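PDB 4QO5: hypothetical multiheme protein from Ignicoccus hospitalis KIN4/I, which probably transfers electrons as a membrane-associated octaheme cytochrome, carrying eight c-type hemes within one chain. Local coordinates for residues Gln350-Ala355 against Ala444-Leu449; His102-Pro107 against Arg205-Gly210; Arg315-Ile320 against Tyr476-Arg481. All blocks are in the same frame, centred on the assembly; numbering follows the deposited sequence.

Interaction 1: residues Gln350-Ala355 against Ala444-Leu449; sequences QGLTIA and AWQSGL
The loop that follows helix 341-349 passes the last turn of helix 413-447 with its closest alpha carbons, L352 CA and Q446 CA, 6.4 Å apart. Q446 carries the largest share of the contact: its CG stands anti to its backbone N (chi1 -168°), and a bend at chi2 turns the amide into the loop. There Q446 OE1 accepts, in its carbonyl plane, from I354 N at 3.3 Å, while Q446 NE2 donates to T353 OG1 at 3.2 Å, a bond tilted from the amide plane. Glutamine suits this place because one flat group offers both an acceptor and a donor. The loop is presented to it by a Schellman motif: G351, with positive phi (99°), is the C-prime residue that ends helix 341-349, and glycine takes that conformation without strain. I354 fills the apolar side, crossing W445 at about a right angle so that its CD1 lies 3.5 Å from W445 CB; L352 CD2 touches the root of Q446 at CB, 4.0 Å away. The indole NE1 of W445 donates to E466, a ligand of the bound calcium ion. The carbonyls of G448 and L449 accept from R513 of the second subunit.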
loop_
_atom_site.group_PDB
_atom_site.type_symbol
_atom_site.label_atom_id
_atom_site.label_comp_id
_atom_site.label_asym_id
_atom_site.label_seq_id
_atom_site.Cartn_x
_atom_site.Cartn_y
_atom_site.Cartn_z
ATOM N N GLN A 350 -2.609 37.872 24.507
ATOM C CA GLN A 350 -3.833 37.316 23.945
ATOM C C GLN A 350 -4.465 36.289 24.884
ATOM O O GLN A 350 -5.428 35.615 24.515
ATOM C CB GLN A 350 -3.565 36.697 22.571
ATOM N N GLY A 351 -3.922 36.166 26.092
ATOM C CA GLY A 351 -4.507 35.306 27.108
ATOM C C GLY A 351 -3.864 33.938 27.250
ATOM O O GLY A 351 -4.239 33.159 28.127
ATOM N N LEU A 352 -2.899 33.638 26.385
ATOM C CA LEU A 352 -2.168 32.381 26.467
ATOM C C LEU A 352 -0.919 32.553 27.320
ATOM O O LEU A 352 0.190 32.646 26.803
ATOM C CB LEU A 352 -1.793 31.886 25.069
ATOM C CG LEU A 352 -2.992 31.619 24.158
ATOM C CD1 LEU A 352 -2.526 31.185 22.779
ATOM C CD2 LEU A 352 -3.908 30.569 24.777
ATOM N N THR A 353 -1.115 32.593 28.635
ATOM C CA THR A 353 -0.041 32.894 29.579
ATOM C C THR A 353 0.873 31.704 29.850
ATOM O O THR A 353 1.905 31.844 30.503
ATOM C CB THR A 353 -0.616 33.382 30.917
ATOM O OG1 THR A 353 -1.574 32.432 31.398
ATOM C CG2 THR A 353 -1.301 34.723 30.733
ATOM N N ILE A 354 0.485 30.536 29.354
ATOM C CA ILE A 354 1.273 29.322 29.543
ATOM C C ILE A 354 2.675 29.445 28.950
ATOM O O ILE A 354 3.648 28.966 29.533
ATOM C CB ILE A 354 0.548 28.087 28.958
ATOM C CG1 ILE A 354 -0.582 27.672 29.895
ATOM C CG2 ILE A 354 1.508 26.924 28.754
ATOM C CD1 ILE A 354 -1.020 26.250 29.719
ATOM N N ALA A 355 2.775 30.114 27.807
ATOM C CA ALA A 355 4.058 30.295 27.133
ATOM C C ALA A 355 5.106 30.961 28.031
ATOM O O ALA A 355 6.304 30.809 27.809
ATOM C CB ALA A 355 3.874 31.089 25.856
ATOM N N ALA A 444 -5.690 24.721 24.311
ATOM C CA ALA A 444 -6.257 23.543 24.965
ATOM C C ALA A 444 -5.747 23.419 26.399
ATOM O O ALA A 444 -6.499 23.076 27.311
ATOM C CB ALA A 444 -5.923 22.287 24.178
ATOM N N TRP A 445 -4.463 23.696 26.596
ATOM C CA TRP A 445 -3.889 23.622 27.929
ATOM C C TRP A 445 -4.403 24.770 28.794
ATOM O O TRP A 445 -4.701 24.585 29.970
ATOM C CB TRP A 445 -2.365 23.656 27.862
ATOM C CG TRP A 445 -1.741 22.401 27.356
ATOM C CD1 TRP A 445 -2.247 21.128 27.436
ATOM C CD2 TRP A 445 -0.481 22.291 26.690
ATOM N NE1 TRP A 445 -1.375 20.239 26.855
ATOM C CE2 TRP A 445 -0.279 20.929 26.395
ATOM C CE3 TRP A 445 0.503 23.216 26.321
ATOM C CZ2 TRP A 445 0.860 20.469 25.735
ATOM C CZ3 TRP A 445 1.639 22.756 25.670
ATOM C CH2 TRP A 445 1.805 21.399 25.378
ATOM N N GLN A 446 -4.521 25.949 28.193
ATOM C CA GLN A 446 -5.008 27.133 28.897
ATOM C C GLN A 446 -6.449 26.992 29.379
ATOM O O GLN A 446 -6.808 27.509 30.436
ATOM C CB GLN A 446 -4.901 28.362 27.990
ATOM C CG GLN A 446 -5.102 29.683 28.710
ATOM C CD GLN A 446 -3.877 30.115 29.489
ATOM O OE1 GLN A 446 -2.763 30.145 28.960
ATOM N NE2 GLN A 446 -4.076 30.465 30.754
ATOM N N SER A 447 -7.273 26.300 28.600
ATOM C CA SER A 447 -8.701 26.212 28.888
ATOM C C SER A 447 -9.044 24.992 29.732
ATOM O O SER A 447 -10.172 24.849 30.199
ATOM C CB SER A 447 -9.512 26.187 27.588
ATOM O OG SER A 447 -9.428 24.919 26.959
ATOM N N GLY A 448 -8.071 24.109 29.915
ATOM C CA GLY A 448 -8.267 22.937 30.747
ATOM C C GLY A 448 -8.810 21.731 30.004
ATOM O O GLY A 448 -9.176 20.737 30.619
ATOM N N LEU A 449 -8.869 21.805 28.679
ATOM C CA LEU A 449 -9.294 20.653 27.893
ATOM C C LEU A 449 -8.242 19.550 27.978
ATOM O O LEU A 449 -8.567 18.362 27.909
ATOM C CB LEU A 449 -9.554 21.046 26.435
ATOM C CG LEU A 449 -9.895 19.932 25.441
ATOM C CD1 LEU A 449 -11.126 19.145 25.882
ATOM C CD2 LEU A 449 -10.105 20.523 24.054
#

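Interaction 2: residues His102-Pro107 against Arg205-Gly210; sequences HPIVTP and RVNPDG. With HEC (heme c), chain C.
The guanidinium of R205 has the CG2 methyl of I104 over one face, 3.6 Å from NH2, and polar partners round its rim, near its plane. Along one edge NE and NH2 grip a single atom, N207 OD1, at 2.7 Å from R205 NE; NH2 lies on a lone pair of this oxygen, whereas NE comes from above the amide plane. Along the next edge NH1 and NH2 both donate to O1D of a heme propionate, 2.9 Å from R205 NH1, and NH1 has a second acceptor in N200 O. A bend at chi3 (74°) in an otherwise extended arginine brings the group there. The H102 ring stacks on H90 and meets I104 O at its edge; its NE2 is hydrogen-bonded to D109 OD2.

N207 opens a type I turn to G210, in which P208 supplies the required phi. The turn brings D209 tip to tip with T106, whose OG1 donates to D209 OD1 at 2.6 Å. T106 is also the N-cap of helix 107-110, and the same D109 OD2 accepts from T106 N, as in a capping box. V105 packs on the heme, its CB 3.5 Å from methyl CMD.

The buried arginine charge would favour an ionised propionate and so may tune this heme's potential. H102 O, which accepts from ND1 of the axial ligand H83, would strengthen that histidine as a donor to iron.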
loop_
_atom_site.group_PDB
_atom_site.type_symbol
_atom_site.label_atom_id
_atom_site.label_comp_id
_atom_site.label_asym_id
_atom_site.label_seq_id
_atom_site.Cartn_x
_atom_site.Cartn_y
_atom_site.Cartn_z
ATOM N N HIS A 102 30.678 -16.230 17.698
ATOM C CA HIS A 102 29.635 -15.379 18.259
ATOM C C HIS A 102 28.565 -15.190 17.192
ATOM O O HIS A 102 28.891 -15.007 16.022
ATOM C CB HIS A 102 30.188 -14.020 18.714
ATOM C CG HIS A 102 30.864 -13.234 17.630
ATOM N ND1 HIS A 102 32.152 -13.494 17.214
ATOM C CD2 HIS A 102 30.431 -12.190 16.875
ATOM C CE1 HIS A 102 32.484 -12.646 16.253
ATOM N NE2 HIS A 102 31.451 -11.855 16.018
ATOM N N PRO A 103 27.288 -15.253 17.595
ATOM C CA PRO A 103 26.211 -15.168 16.594
ATOM C C PRO A 103 26.044 -13.769 16.020
ATOM O O PRO A 103 25.789 -13.659 14.827
ATOM C CB PRO A 103 24.963 -15.556 17.390
ATOM C CG PRO A 103 25.492 -16.453 18.495
ATOM C CD PRO A 103 26.798 -15.781 18.883
ATOM N N ILE A 104 26.173 -12.725 16.839
ATOM C CA ILE A 104 25.907 -11.388 16.331
ATOM C C ILE A 104 27.182 -10.784 15.781
ATOM O O ILE A 104 28.041 -10.317 16.539
ATOM C CB ILE A 104 25.264 -10.450 17.381
ATOM C CG1 ILE A 104 23.928 -11.027 17.861
ATOM C CG2 ILE A 104 25.028 -9.049 16.777
ATOM C CD1 ILE A 104 23.288 -10.216 18.992
ATOM N N VAL A 105 27.313 -10.839 14.459
ATOM C CA VAL A 105 28.431 -10.214 13.776
ATOM C C VAL A 105 28.159 -8.708 13.665
ATOM O O VAL A 105 27.111 -8.287 13.179
ATOM C CB VAL A 105 28.671 -10.879 12.401
ATOM C CG1 VAL A 105 29.746 -10.152 11.611
ATOM C CG2 VAL A 105 29.007 -12.362 12.570
ATOM N N THR A 106 29.106 -7.892 14.121
ATOM C CA THR A 106 28.833 -6.483 14.368
ATOM C C THR A 106 29.585 -5.583 13.382
ATOM O O THR A 106 30.447 -6.069 12.650
ATOM C CB THR A 106 29.279 -6.121 15.787
ATOM O OG1 THR A 106 30.705 -6.190 15.845
ATOM C CG2 THR A 106 28.648 -7.083 16.813
ATOM N N PRO A 107 29.247 -4.279 13.348
ATOM C CA PRO A 107 30.001 -3.342 12.493
ATOM C C PRO A 107 31.512 -3.405 12.731
ATOM O O PRO A 107 32.313 -3.263 11.789
ATOM C CB PRO A 107 29.451 -1.974 12.914
ATOM C CG PRO A 107 28.021 -2.270 13.288
ATOM C CD PRO A 107 28.075 -3.624 13.972
ATOM N N ARG A 205 21.088 -0.349 16.456
ATOM C CA ARG A 205 21.186 -1.452 17.425
ATOM C C ARG A 205 22.483 -1.351 18.236
ATOM O O ARG A 205 23.560 -1.138 17.668
ATOM C CB ARG A 205 21.139 -2.799 16.727
ATOM C CG ARG A 205 21.127 -4.015 17.714
ATOM C CD ARG A 205 21.090 -5.289 16.904
ATOM N NE ARG A 205 22.390 -5.543 16.285
ATOM C CZ ARG A 205 22.574 -6.211 15.148
ATOM N NH1 ARG A 205 21.537 -6.703 14.450
ATOM N NH2 ARG A 205 23.806 -6.390 14.704
ATOM N N VAL A 206 22.377 -1.482 19.555
ATOM C CA VAL A 206 23.570 -1.427 20.414
ATOM C C VAL A 206 24.057 -2.855 20.649
ATOM O O VAL A 206 23.437 -3.622 21.373
ATOM C CB VAL A 206 23.272 -0.718 21.749
ATOM C CG1 VAL A 206 24.545 -0.576 22.590
ATOM C CG2 VAL A 206 22.636 0.650 21.482
ATOM N N ASN A 207 25.168 -3.198 20.014
ATOM C CA ASN A 207 25.651 -4.568 19.969
ATOM C C ASN A 207 26.363 -4.985 21.248
ATOM O O ASN A 207 26.750 -4.130 22.047
ATOM C CB ASN A 207 26.570 -4.721 18.758
ATOM C CG ASN A 207 25.828 -4.522 17.466
ATOM O OD1 ASN A 207 24.976 -5.332 17.102
ATOM N ND2 ASN A 207 26.125 -3.438 16.775
ATOM N N PRO A 208 26.526 -6.302 21.450
ATOM C CA PRO A 208 27.213 -6.786 22.654
ATOM C C PRO A 208 28.656 -6.282 22.807
ATOM O O PRO A 208 29.131 -6.182 23.936
ATOM C CB PRO A 208 27.199 -8.311 22.476
ATOM C CG PRO A 208 26.035 -8.595 21.591
ATOM C CD PRO A 208 25.956 -7.405 20.649
ATOM N N ASP A 209 29.339 -5.987 21.703
ATOM C CA ASP A 209 30.716 -5.477 21.756
ATOM C C ASP A 209 30.754 -3.954 21.884
ATOM O O ASP A 209 31.824 -3.341 21.856
ATOM C CB ASP A 209 31.528 -5.937 20.529
ATOM C CG ASP A 209 31.018 -5.329 19.216
ATOM O OD1 ASP A 209 31.670 -5.539 18.165
ATOM O OD2 ASP A 209 29.971 -4.651 19.228
ATOM N N GLY A 210 29.579 -3.348 22.010
ATOM C CA GLY A 210 29.486 -1.914 22.199
ATOM C C GLY A 210 29.439 -1.095 20.921
ATOM O O GLY A 210 29.168 0.107 20.966
HETATM FE FE HEC C . 26.092 -15.612 9.820
HETATM C CHA HEC C . 23.870 -14.485 12.189
HETATM C CHB HEC C . 25.183 -18.859 10.585
HETATM C CHC HEC C . 28.135 -16.649 7.437
HETATM C CHD HEC C . 27.137 -12.391 9.278
HETATM N NA HEC C . 24.772 -16.500 11.075
HETATM C C1A HEC C . 23.952 -15.832 11.986
HETATM C C2A HEC C . 23.186 -16.797 12.728
HETATM C C3A HEC C . 23.528 -18.001 12.285
HETATM C C4A HEC C . 24.525 -17.846 11.246
HETATM C CMA HEC C . 22.950 -19.344 12.781
HETATM C CAA HEC C . 22.188 -16.460 13.864
HETATM C CBA HEC C . 20.961 -15.681 13.423
HETATM C CGA HEC C . 19.964 -16.675 12.909
HETATM O O1A HEC C . 19.321 -16.364 11.871
HETATM O O2A HEC C . 19.835 -17.772 13.523
HETATM N NB HEC C . 26.595 -17.360 9.257
HETATM C C1B HEC C . 26.049 -18.595 9.575
HETATM C C2B HEC C . 26.469 -19.575 8.614
HETATM C C3B HEC C . 27.224 -18.893 7.741
HETATM C C4B HEC C . 27.350 -17.536 8.136
HETATM C CMB HEC C . 25.988 -21.053 8.640
HETATM C CAB HEC C . 27.873 -19.229 6.411
HETATM C CBB HEC C . 26.967 -20.174 5.548
HETATM N NC HEC C . 27.408 -14.713 8.628
HETATM C C1C HEC C . 28.204 -15.320 7.694
HETATM C C2C HEC C . 29.183 -14.387 7.194
HETATM C C3C HEC C . 28.712 -13.187 7.573
HETATM C C4C HEC C . 27.723 -13.392 8.566
HETATM C CMC HEC C . 30.051 -14.765 5.961
HETATM C CAC HEC C . 29.144 -11.715 7.352
HETATM C CBC HEC C . 29.635 -11.379 5.916
HETATM N ND HEC C . 25.584 -13.803 10.605
HETATM C C1D HEC C . 26.123 -12.594 10.173
HETATM C C2D HEC C . 25.493 -11.470 10.818
HETATM C C3D HEC C . 24.474 -12.099 11.756
HETATM C C4D HEC C . 24.614 -13.535 11.558
HETATM C CMD HEC C . 25.874 -9.992 10.516
HETATM C CAD HEC C . 23.456 -11.460 12.743
HETATM C CBD HEC C . 23.699 -10.012 13.121
HETATM C CGD HEC C . 23.003 -9.100 12.124
HETATM O O1D HEC C . 23.093 -7.867 12.297
HETATM O O2D HEC C . 22.359 -9.602 11.168
#

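Interaction 3: residues Arg315-Ile320 against Tyr476-Arg481; sequences RLFGLI and YSNSIR. With HEC (heme c), chain E.
The carbonyl of L316 is satisfied from helix 464-485. R481 NE donates to L316 O at 2.7 Å, on a lone pair, and R481 NH2 adds a weak bond to the same oxygen. A bend at chi3 (-74°) turns the guanidinium back along its own helix, where R481 NH2 also donates to N478 OD1 at 2.8 Å. G318 N, on a lone pair of N478 OD1, gives this oxygen a second, nearly straight bond at 2.9 Å (165°). The arginine thus bridges two acceptors that would otherwise repel each other. L316 itself slides along R481 in the opposite direction, its CD1 3.7 Å from R481 O.

N478 ND2 donates a hydrogen bond to water 1, which in turn donates to G318 O, 2.7 Å from the water oxygen; N478 ND2 also makes a weak bond to D243 O. Water 2 links I320 O to R481 NH2, and R481 NH1 is hydrogen-bonded to T430 OG1. Glycine is needed at 318, since a CB would collide with R481 NH2 and with I320 O, just past the cis peptide bond between L319 and I320.

Water 1 sits over the centre of one face of the F317 ring. The ring leans at an angle on the porphyrin edge, with heme CHA over its other face toward the rim and F317 CE1 3.3 Å from heme C2A. R315 gives four bonds to this heme's two propionates, among them R315 NE to O2D at 2.9 Å. The backbone N-H groups of L316 and F317 serve a propionate of another heme.

Water 3, at a rather long 2.5 Å from heme FE, is consistent with an exchangeable coordination position; the other ligand is probably H171. R315 would help to keep the propionates ionised, while R481 and N478 satisfy the loop's backbone and so hold R315 and F317 at the heme.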
loop_
_atom_site.group_PDB
_atom_site.type_symbol
_atom_site.label_atom_id
_atom_site.label_comp_id
_atom_site.label_asym_id
_atom_site.label_seq_id
_atom_site.Cartn_x
_atom_site.Cartn_y
_atom_site.Cartn_z
ATOM N N ARG A 315 16.313 19.019 7.338
ATOM C CA ARG A 315 15.605 17.876 7.934
ATOM C C ARG A 315 14.109 18.034 7.713
ATOM O O ARG A 315 13.491 18.950 8.261
ATOM C CB ARG A 315 15.904 17.767 9.434
ATOM C CG ARG A 315 15.341 16.480 10.080
ATOM C CD ARG A 315 16.403 15.403 10.113
ATOM N NE ARG A 315 15.914 14.075 10.491
ATOM C CZ ARG A 315 16.065 13.535 11.696
ATOM N NH1 ARG A 315 16.670 14.206 12.678
ATOM N NH2 ARG A 315 15.615 12.311 11.927
ATOM N N LEU A 316 13.533 17.145 6.906
ATOM C CA LEU A 316 12.107 17.203 6.567
ATOM C C LEU A 316 11.228 16.609 7.663
ATOM O O LEU A 316 10.025 16.871 7.694
ATOM C CB LEU A 316 11.825 16.454 5.260
ATOM C CG LEU A 316 12.546 16.926 3.994
ATOM C CD1 LEU A 316 11.982 16.184 2.777
ATOM C CD2 LEU A 316 12.451 18.446 3.814
ATOM N N PHE A 317 11.828 15.791 8.538
ATOM C CA PHE A 317 11.141 15.231 9.693
ATOM C C PHE A 317 11.059 16.310 10.767
ATOM O O PHE A 317 12.076 16.691 11.362
ATOM C CB PHE A 317 11.941 14.028 10.206
ATOM C CG PHE A 317 11.221 13.164 11.202
ATOM C CD1 PHE A 317 11.494 13.277 12.555
ATOM C CD2 PHE A 317 10.321 12.192 10.784
ATOM C CE1 PHE A 317 10.871 12.473 13.483
ATOM C CE2 PHE A 317 9.691 11.376 11.708
ATOM C CZ PHE A 317 9.968 11.511 13.063
ATOM N N GLY A 318 9.854 16.798 11.027
ATOM C CA GLY A 318 9.679 17.952 11.898
ATOM C C GLY A 318 9.921 17.652 13.367
ATOM O O GLY A 318 9.365 16.692 13.929
ATOM N N LEU A 319 10.755 18.467 14.004
ATOM C CA LEU A 319 10.998 18.298 15.433
ATOM C C LEU A 319 10.952 19.618 16.205
ATOM O O LEU A 319 11.959 20.014 16.799
ATOM C CB LEU A 319 12.348 17.609 15.644
ATOM C CG LEU A 319 12.432 16.197 15.050
ATOM C CD1 LEU A 319 13.880 15.701 14.985
ATOM C CD2 LEU A 319 11.540 15.219 15.838
ATOM N N ILE A 320 9.809 20.309 16.202
ATOM C CA ILE A 320 8.578 19.876 15.525
ATOM C C ILE A 320 8.478 20.503 14.125
ATOM O O ILE A 320 7.620 20.119 13.325
ATOM C CB ILE A 320 7.341 20.280 16.336
ATOM C CG1 ILE A 320 7.268 21.807 16.429
ATOM C CG2 ILE A 320 7.367 19.608 17.719
ATOM C CD1 ILE A 320 6.040 22.339 17.132
ATOM N N TYR A 476 1.410 14.696 8.963
ATOM C CA TYR A 476 0.910 15.456 7.806
ATOM C C TYR A 476 1.960 16.409 7.225
ATOM O O TYR A 476 2.208 16.393 6.017
ATOM C CB TYR A 476 -0.399 16.176 8.154
ATOM C CG TYR A 476 -1.412 15.217 8.758
ATOM C CD1 TYR A 476 -1.553 13.926 8.260
ATOM C CD2 TYR A 476 -2.198 15.592 9.841
ATOM C CE1 TYR A 476 -2.455 13.036 8.817
ATOM C CE2 TYR A 476 -3.104 14.693 10.411
ATOM C CZ TYR A 476 -3.229 13.430 9.891
ATOM O OH TYR A 476 -4.140 12.551 10.450
ATOM N N SER A 477 2.599 17.204 8.081
ATOM C CA SER A 477 3.626 18.130 7.588
ATOM C C SER A 477 4.761 17.312 7.004
ATOM O O SER A 477 5.275 17.636 5.941
ATOM C CB SER A 477 4.140 19.062 8.684
ATOM O OG SER A 477 3.120 19.932 9.140
ATOM N N ASN A 478 5.140 16.236 7.694
ATOM C CA ASN A 478 6.179 15.355 7.170
ATOM C C ASN A 478 5.834 14.800 5.792
ATOM O O ASN A 478 6.661 14.804 4.887
ATOM C CB ASN A 478 6.435 14.190 8.123
ATOM C CG ASN A 478 7.276 14.592 9.324
ATOM O OD1 ASN A 478 7.746 15.733 9.430
ATOM N ND2 ASN A 478 7.462 13.654 10.242
ATOM N N SER A 479 4.616 14.295 5.643
ATOM C CA SER A 479 4.215 13.708 4.373
ATOM C C SER A 479 4.240 14.741 3.253
ATOM O O SER A 479 4.663 14.448 2.129
ATOM C CB SER A 479 2.830 13.072 4.476
ATOM O OG SER A 479 2.890 11.881 5.244
ATOM N N ILE A 480 3.799 15.953 3.562
ATOM C CA ILE A 480 3.781 17.014 2.551
ATOM C C ILE A 480 5.190 17.345 2.074
ATOM O O ILE A 480 5.444 17.492 0.873
ATOM C CB ILE A 480 3.097 18.286 3.098
ATOM C CG1 ILE A 480 1.600 18.028 3.273
ATOM C CG2 ILE A 480 3.309 19.484 2.140
ATOM C CD1 ILE A 480 0.911 19.035 4.182
ATOM N N ARG A 481 6.115 17.449 3.026
ATOM C CA ARG A 481 7.501 17.740 2.708
ATOM C C ARG A 481 8.140 16.574 1.952
ATOM O O ARG A 481 8.813 16.784 0.953
ATOM C CB ARG A 481 8.279 18.063 3.987
ATOM C CG ARG A 481 7.824 19.373 4.633
ATOM C CD ARG A 481 8.703 19.736 5.832
ATOM N NE ARG A 481 8.450 18.901 7.005
ATOM C CZ ARG A 481 7.825 19.326 8.101
ATOM N NH1 ARG A 481 7.363 20.564 8.167
ATOM N NH2 ARG A 481 7.651 18.509 9.131
HETATM FE FE HEC E . 10.891 6.804 14.464
HETATM C CHA HEC E . 13.006 9.311 13.298
HETATM C CHB HEC E . 10.196 8.760 17.184
HETATM C CHC HEC E . 8.627 4.467 15.585
HETATM C CHD HEC E . 11.162 5.148 11.513
HETATM N NA HEC E . 11.458 8.694 15.068
HETATM C C1A HEC E . 12.419 9.510 14.521
HETATM C C2A HEC E . 12.687 10.590 15.452
HETATM C C3A HEC E . 11.892 10.414 16.506
HETATM C C4A HEC E . 11.108 9.233 16.284
HETATM C CMA HEC E . 11.751 11.278 17.775
HETATM C CAA HEC E . 13.721 11.724 15.268
HETATM C CBA HEC E . 14.921 11.297 16.121
HETATM C CGA HEC E . 16.103 12.232 15.989
HETATM O O1A HEC E . 16.445 12.921 16.986
HETATM O O2A HEC E . 16.701 12.284 14.890
HETATM N NB HEC E . 9.705 6.654 16.057
HETATM C C1B HEC E . 9.521 7.575 17.059
HETATM C C2B HEC E . 8.587 7.062 18.027
HETATM C C3B HEC E . 8.106 5.914 17.532
HETATM C C4B HEC E . 8.844 5.603 16.331
HETATM C CMB HEC E . 8.094 7.880 19.247
HETATM C CAB HEC E . 7.013 4.939 18.027
HETATM C CBB HEC E . 5.920 5.433 19.000
HETATM N NC HEC E . 9.999 5.176 13.729
HETATM C C1C HEC E . 9.179 4.262 14.351
HETATM C C2C HEC E . 9.155 3.043 13.568
HETATM C C3C HEC E . 9.733 3.384 12.407
HETATM C C4C HEC E . 10.362 4.646 12.519
HETATM C CMC HEC E . 8.177 1.882 13.889
HETATM C CAC HEC E . 9.975 2.710 11.067
HETATM C CBC HEC E . 8.633 2.162 10.496
HETATM N ND HEC E . 11.927 7.163 12.693
HETATM C C1D HEC E . 11.862 6.335 11.586
HETATM C C2D HEC E . 12.612 6.927 10.512
HETATM C C3D HEC E . 13.174 8.232 11.057
HETATM C C4D HEC E . 12.701 8.298 12.416
HETATM C CMD HEC E . 12.803 6.356 9.104
HETATM C CAD HEC E . 14.029 9.283 10.309
HETATM C CBD HEC E . 13.078 10.056 9.401
HETATM C CGD HEC E . 13.755 11.252 8.787
HETATM O O1D HEC E . 13.217 11.772 7.779
HETATM O O2D HEC E . 14.818 11.683 9.287
HETATM O O HOH W 1 8.312 14.419 12.904
HETATM O O HOH W 2 6.312 20.395 10.996
HETATM O O HOH W 3 8.975 7.906 13.259
#

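In the fold
Interactions 2 and 3 are buried and lie on opposite sides of the chain's centre, each binding a loop to a heme, whereas interaction 1 is a surface contact about 36 Å from that centre, measured to its own centre. Arginine serves both buried contacts differently: in 205-210 it faces the propionate itself, while in interaction 3 one arginine does so and another braces the loop from a helix. Interaction 1 holds its loop with a neutral amide instead. It is nested within the chain loop closed by interaction 3, and their helices, 413-447 and 464-485, are consecutive; nearest atoms are about 9 Å apart. Interaction 2 closes earlier and joins two loops, one of them leading into a short helix.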